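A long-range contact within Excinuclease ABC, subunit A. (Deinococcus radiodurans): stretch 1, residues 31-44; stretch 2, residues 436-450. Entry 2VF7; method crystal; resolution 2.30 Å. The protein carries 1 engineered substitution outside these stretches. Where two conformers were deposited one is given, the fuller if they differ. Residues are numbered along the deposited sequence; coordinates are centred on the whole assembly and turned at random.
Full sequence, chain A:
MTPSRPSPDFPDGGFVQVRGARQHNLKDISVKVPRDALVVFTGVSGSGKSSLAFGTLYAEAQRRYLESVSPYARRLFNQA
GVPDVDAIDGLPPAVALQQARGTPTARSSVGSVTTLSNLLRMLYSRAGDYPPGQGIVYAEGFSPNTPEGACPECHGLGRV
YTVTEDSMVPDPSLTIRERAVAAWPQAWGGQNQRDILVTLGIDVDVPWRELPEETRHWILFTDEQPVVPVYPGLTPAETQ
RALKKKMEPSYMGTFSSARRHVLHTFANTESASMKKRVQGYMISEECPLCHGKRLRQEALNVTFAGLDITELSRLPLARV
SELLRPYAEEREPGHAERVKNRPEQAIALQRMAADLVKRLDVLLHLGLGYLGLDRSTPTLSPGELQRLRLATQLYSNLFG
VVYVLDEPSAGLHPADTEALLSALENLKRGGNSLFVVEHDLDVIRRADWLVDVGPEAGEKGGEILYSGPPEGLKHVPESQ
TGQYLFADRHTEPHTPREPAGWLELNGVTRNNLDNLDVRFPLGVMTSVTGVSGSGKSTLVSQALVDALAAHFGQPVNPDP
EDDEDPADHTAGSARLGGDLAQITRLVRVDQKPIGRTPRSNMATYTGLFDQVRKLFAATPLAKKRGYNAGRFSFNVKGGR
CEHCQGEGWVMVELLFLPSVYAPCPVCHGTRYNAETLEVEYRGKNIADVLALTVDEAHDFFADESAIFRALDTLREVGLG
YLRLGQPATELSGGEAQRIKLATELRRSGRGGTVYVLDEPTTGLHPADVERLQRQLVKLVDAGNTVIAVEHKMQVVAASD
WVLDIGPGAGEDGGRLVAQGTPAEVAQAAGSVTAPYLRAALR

Stretch 1 31-44: VKVPRDALVVFTGV
Stretch 2, residues 436-450: VVEHDLDVIRRADWL

The contact is a parallel beta-sheet junction in which the strand that begins at Leu38 lies between two strands of the other stretch, 436-437 and 449-450, and is sealed by apolar side chains and one proline-on-tryptophan packing.

The register is fixed by CA-CA distances: 4.6 Å for Val40 to Val436 and Phe41 to Val437, 4.9 Å for Val39 to Trp449, and 4.8 Å for Val40 to Leu450. Extended backbone angles (phi/psi -105/125 at Val39, -110/131 at Val40, -101/123 at Phe41) let the strand bond along both edges. On the 436-437 side, Val436 N donates to Val39 O (2.8 Å, 152°) and Phe41 N to Val436 O (2.7 Å, 160°); Glu438 N to Phe41 O is weak at 3.4 Å. On the 449-450 side, Val40 N donates to Trp449 O (3.1 Å, 168°), while Leu38 O receives two weak bonds, from Asp448 N at 3.0 Å (130°) and Trp449 N at 3.4 Å. The Asp448 side chain (chi1 m) anchors the strand's start: Leu38 N donates to Asp448 OD1 at 3.0 Å and 165°.

Between the two strands of stretch 2, Asp440 caps the helix that begins at Leu441 through Asp442 N to Asp440 OD1 (2.9 Å), and a type I turn spans Ile444 to Ala447. This segment packs against Val40 (chi1 t), whose CG2 lies 3.5 Å from Ala447 CB and whose CG1 lies 4.0 Å from Ile444 CG1. Leu38 (t, p) adds CD1 to Val436 CG2 at 3.7 Å.

Trp449 (chi1 t, chi2 -92°) has the largest covered area. Pro34 CD sits 3.3 Å from the centroid of the Trp449 five-membered ring, 9° off its normal, a CH-pi contact over the face; Val39 CG1 meets the ring edge, 3.9 Å from Trp449 CD1.

At the far end, water 1 accepts from Gly43 N (2.8 Å) and donates to Glu438 O (3.2 Å).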

# COMPACT_ATOMS: atom_id res chain seq x y z
N VAL A 31 -28.08 -10.20 -11.40
CA VAL A 31 -28.23 -11.34 -10.52
C VAL A 31 -28.26 -10.87 -9.07
O VAL A 31 -27.74 -9.82 -8.75
CB VAL A 31 -27.12 -12.43 -10.76
CG1 VAL A 31 -25.77 -11.97 -10.26
CG2 VAL A 31 -27.49 -13.73 -10.11
N LYS A 32 -28.92 -11.64 -8.21
CA LYS A 32 -28.87 -11.41 -6.77
C LYS A 32 -28.38 -12.68 -6.06
O LYS A 32 -28.67 -13.79 -6.50
CB LYS A 32 -30.25 -11.00 -6.23
CG LYS A 32 -31.16 -12.17 -5.91
CD LYS A 32 -32.59 -11.73 -5.55
CE LYS A 32 -33.47 -12.96 -5.23
NZ LYS A 32 -34.72 -12.61 -4.52
N VAL A 33 -27.62 -12.49 -4.98
CA VAL A 33 -27.10 -13.62 -4.19
C VAL A 33 -27.13 -13.31 -2.69
O VAL A 33 -26.75 -12.20 -2.27
CB VAL A 33 -25.64 -14.06 -4.64
CG1 VAL A 33 -25.62 -14.40 -6.08
CG2 VAL A 33 -24.63 -12.99 -4.38
N PRO A 34 -27.56 -14.29 -1.88
CA PRO A 34 -27.64 -14.07 -0.43
C PRO A 34 -26.28 -13.87 0.21
O PRO A 34 -25.28 -14.45 -0.23
CB PRO A 34 -28.32 -15.35 0.08
CG PRO A 34 -28.09 -16.36 -0.94
CD PRO A 34 -27.99 -15.65 -2.25
N ARG A 35 -26.22 -13.02 1.22
CA ARG A 35 -25.01 -12.90 2.00
C ARG A 35 -25.24 -13.82 3.19
O ARG A 35 -26.38 -14.25 3.41
CB ARG A 35 -24.68 -11.41 2.34
CG ARG A 35 -25.25 -10.87 3.64
CD ARG A 35 -24.77 -9.41 3.94
NE ARG A 35 -25.04 -8.53 2.81
CZ ARG A 35 -26.22 -7.97 2.56
NH1 ARG A 35 -27.24 -8.18 3.37
NH2 ARG A 35 -26.37 -7.21 1.49
N ASP A 36 -24.17 -14.18 3.90
CA ASP A 36 -24.22 -15.13 5.05
C ASP A 36 -24.62 -16.54 4.65
O ASP A 36 -25.25 -17.28 5.41
CB ASP A 36 -25.11 -14.61 6.20
CG ASP A 36 -24.76 -13.18 6.64
OD1 ASP A 36 -23.64 -12.95 7.15
OD2 ASP A 36 -25.61 -12.28 6.50
N ALA A 37 -24.21 -16.93 3.45
CA ALA A 37 -24.54 -18.25 2.93
C ALA A 37 -23.38 -18.79 2.09
O ALA A 37 -22.51 -18.01 1.68
CB ALA A 37 -25.83 -18.19 2.12
N LEU A 38 -23.36 -20.11 1.89
CA LEU A 38 -22.50 -20.76 0.93
C LEU A 38 -23.10 -20.67 -0.47
O LEU A 38 -24.04 -21.41 -0.79
CB LEU A 38 -22.27 -22.24 1.31
CG LEU A 38 -21.49 -23.14 0.32
CD1 LEU A 38 -20.03 -22.66 0.14
CD2 LEU A 38 -21.55 -24.60 0.72
N VAL A 39 -22.57 -19.77 -1.29
CA VAL A 39 -23.03 -19.57 -2.67
C VAL A 39 -22.01 -20.18 -3.63
O VAL A 39 -20.83 -19.84 -3.57
CB VAL A 39 -23.25 -18.07 -3.04
CG1 VAL A 39 -23.85 -17.93 -4.43
CG2 VAL A 39 -24.15 -17.39 -2.05
N VAL A 40 -22.47 -21.08 -4.49
CA VAL A 40 -21.60 -21.74 -5.46
C VAL A 40 -21.92 -21.25 -6.87
O VAL A 40 -23.07 -21.18 -7.25
CB VAL A 40 -21.70 -23.30 -5.34
CG1 VAL A 40 -20.86 -23.99 -6.38
CG2 VAL A 40 -21.25 -23.76 -3.97
N PHE A 41 -20.89 -20.87 -7.61
CA PHE A 41 -21.02 -20.40 -8.98
C PHE A 41 -20.64 -21.55 -9.90
O PHE A 41 -19.54 -22.10 -9.79
CB PHE A 41 -20.13 -19.17 -9.22
CG PHE A 41 -20.55 -17.95 -8.40
CD1 PHE A 41 -21.27 -16.92 -8.98
CD2 PHE A 41 -20.23 -17.85 -7.04
CE1 PHE A 41 -21.67 -15.80 -8.23
CE2 PHE A 41 -20.63 -16.75 -6.27
CZ PHE A 41 -21.35 -15.71 -6.88
N THR A 42 -21.55 -21.93 -10.80
CA THR A 42 -21.37 -23.14 -11.61
C THR A 42 -21.64 -22.99 -13.11
O THR A 42 -22.16 -21.96 -13.56
CB THR A 42 -22.18 -24.34 -11.05
OG1 THR A 42 -23.56 -24.22 -11.42
CG2 THR A 42 -22.06 -24.42 -9.53
N GLY A 43 -21.28 -24.01 -13.89
CA GLY A 43 -21.42 -23.97 -15.33
C GLY A 43 -20.12 -24.36 -16.02
O GLY A 43 -19.09 -24.45 -15.35
N VAL A 44 -20.16 -24.57 -17.34
CA VAL A 44 -18.99 -25.05 -18.08
C VAL A 44 -17.84 -24.07 -17.99
O VAL A 44 -18.02 -22.93 -17.56
CB VAL A 44 -19.29 -25.43 -19.57
CG1 VAL A 44 -20.30 -26.57 -19.65
CG2 VAL A 44 -19.77 -24.23 -20.36
N VAL A 436 -18.14 -19.33 -3.99
CA VAL A 436 -17.31 -20.47 -4.36
C VAL A 436 -17.57 -20.90 -5.79
O VAL A 436 -18.66 -21.34 -6.10
CB VAL A 436 -17.61 -21.67 -3.44
CG1 VAL A 436 -16.77 -22.92 -3.84
CG2 VAL A 436 -17.37 -21.29 -1.98
N VAL A 437 -16.57 -20.75 -6.66
CA VAL A 437 -16.66 -21.40 -7.97
C VAL A 437 -16.15 -22.82 -7.88
O VAL A 437 -15.00 -23.06 -7.52
CB VAL A 437 -16.09 -20.55 -9.17
CG1 VAL A 437 -15.38 -19.31 -8.69
CG2 VAL A 437 -15.25 -21.38 -10.11
N GLU A 438 -17.04 -23.74 -8.21
CA GLU A 438 -16.82 -25.16 -8.00
C GLU A 438 -17.41 -25.99 -9.14
O GLU A 438 -18.41 -25.60 -9.77
CB GLU A 438 -17.44 -25.59 -6.65
CG GLU A 438 -17.10 -26.99 -6.20
CD GLU A 438 -15.60 -27.26 -6.11
OE1 GLU A 438 -15.00 -26.92 -5.06
OE2 GLU A 438 -15.02 -27.83 -7.07
N HIS A 439 -16.78 -27.13 -9.40
CA HIS A 439 -17.30 -28.14 -10.33
C HIS A 439 -17.76 -29.41 -9.62
O HIS A 439 -18.57 -30.16 -10.16
CB HIS A 439 -16.25 -28.47 -11.39
CG HIS A 439 -16.03 -27.35 -12.35
ND1 HIS A 439 -14.88 -26.60 -12.36
CD2 HIS A 439 -16.83 -26.84 -13.32
CE1 HIS A 439 -14.97 -25.68 -13.31
NE2 HIS A 439 -16.15 -25.80 -13.90
N ASP A 440 -17.23 -29.65 -8.42
CA ASP A 440 -17.58 -30.83 -7.62
C ASP A 440 -19.07 -30.87 -7.34
O ASP A 440 -19.62 -29.96 -6.72
CB ASP A 440 -16.82 -30.82 -6.30
CG ASP A 440 -16.72 -32.20 -5.67
OD1 ASP A 440 -17.71 -32.95 -5.68
OD2 ASP A 440 -15.64 -32.55 -5.14
N LEU A 441 -19.73 -31.94 -7.79
CA LEU A 441 -21.17 -32.12 -7.62
C LEU A 441 -21.56 -32.36 -6.16
O LEU A 441 -22.67 -32.05 -5.75
CB LEU A 441 -21.65 -33.28 -8.49
CG LEU A 441 -21.58 -33.15 -10.02
CD1 LEU A 441 -22.02 -34.46 -10.67
CD2 LEU A 441 -22.39 -31.97 -10.55
N ASP A 442 -20.64 -32.92 -5.38
CA ASP A 442 -20.81 -33.10 -3.94
C ASP A 442 -20.90 -31.78 -3.16
O ASP A 442 -21.61 -31.72 -2.15
CB ASP A 442 -19.69 -33.95 -3.37
CG ASP A 442 -20.07 -35.41 -3.27
OD1 ASP A 442 -20.86 -35.74 -2.35
OD2 ASP A 442 -19.58 -36.22 -4.09
N VAL A 443 -20.17 -30.75 -3.61
CA VAL A 443 -20.23 -29.42 -3.00
C VAL A 443 -21.45 -28.64 -3.50
O VAL A 443 -22.25 -28.17 -2.70
CB VAL A 443 -18.95 -28.59 -3.24
CG1 VAL A 443 -19.12 -27.15 -2.66
CG2 VAL A 443 -17.70 -29.29 -2.65
N ILE A 444 -21.57 -28.52 -4.83
CA ILE A 444 -22.77 -27.94 -5.45
C ILE A 444 -24.06 -28.39 -4.75
O ILE A 444 -24.90 -27.57 -4.41
CB ILE A 444 -22.82 -28.25 -6.96
CG1 ILE A 444 -21.58 -27.68 -7.65
CG2 ILE A 444 -24.07 -27.66 -7.60
CD1 ILE A 444 -21.32 -28.25 -9.03
N ARG A 445 -24.20 -29.70 -4.51
CA ARG A 445 -25.37 -30.29 -3.84
C ARG A 445 -25.63 -29.78 -2.41
O ARG A 445 -26.76 -29.79 -1.93
CB ARG A 445 -25.23 -31.81 -3.84
CG ARG A 445 -26.52 -32.61 -3.90
CD ARG A 445 -26.23 -34.11 -4.17
NE ARG A 445 -26.41 -34.50 -5.58
CZ ARG A 445 -25.46 -35.04 -6.35
NH1 ARG A 445 -24.25 -35.30 -5.88
NH2 ARG A 445 -25.76 -35.34 -7.61
N ARG A 446 -24.59 -29.34 -1.71
CA ARG A 446 -24.74 -28.95 -0.30
C ARG A 446 -24.85 -27.43 -0.08
O ARG A 446 -25.02 -26.96 1.06
CB ARG A 446 -23.61 -29.57 0.52
CG ARG A 446 -23.74 -31.10 0.64
CD ARG A 446 -24.57 -31.52 1.84
NE ARG A 446 -23.89 -31.12 3.07
CZ ARG A 446 -23.11 -31.91 3.80
NH1 ARG A 446 -22.93 -33.18 3.44
NH2 ARG A 446 -22.52 -31.45 4.89
N ALA A 447 -24.76 -26.68 -1.17
CA ALA A 447 -24.76 -25.24 -1.13
C ALA A 447 -26.13 -24.65 -0.79
O ALA A 447 -27.16 -25.22 -1.16
CB ALA A 447 -24.24 -24.69 -2.46
N ASP A 448 -26.13 -23.50 -0.11
CA ASP A 448 -27.35 -22.78 0.26
C ASP A 448 -28.02 -22.20 -1.00
O ASP A 448 -29.24 -22.21 -1.12
CB ASP A 448 -27.04 -21.66 1.26
CG ASP A 448 -26.54 -22.19 2.62
OD1 ASP A 448 -25.52 -21.67 3.16
OD2 ASP A 448 -27.16 -23.11 3.17
N TRP A 449 -27.20 -21.72 -1.93
CA TRP A 449 -27.66 -21.03 -3.13
C TRP A 449 -26.68 -21.35 -4.26
O TRP A 449 -25.50 -21.65 -4.02
CB TRP A 449 -27.68 -19.53 -2.84
CG TRP A 449 -28.33 -18.60 -3.85
CD1 TRP A 449 -27.70 -17.96 -4.88
CD2 TRP A 449 -29.68 -18.11 -3.85
NE1 TRP A 449 -28.59 -17.15 -5.55
CE2 TRP A 449 -29.81 -17.21 -4.92
CE3 TRP A 449 -30.80 -18.36 -3.04
CZ2 TRP A 449 -31.00 -16.58 -5.24
CZ3 TRP A 449 -32.00 -17.74 -3.36
CH2 TRP A 449 -32.09 -16.85 -4.45
N LEU A 450 -27.17 -21.31 -5.50
CA LEU A 450 -26.27 -21.49 -6.63
C LEU A 450 -26.57 -20.60 -7.83
O LEU A 450 -27.71 -20.32 -8.13
CB LEU A 450 -26.17 -22.98 -7.01
CG LEU A 450 -26.93 -23.62 -8.15
CD1 LEU A 450 -26.34 -23.21 -9.50
CD2 LEU A 450 -26.84 -25.12 -7.96
O HOH W 1 -19.71 -25.95 -12.63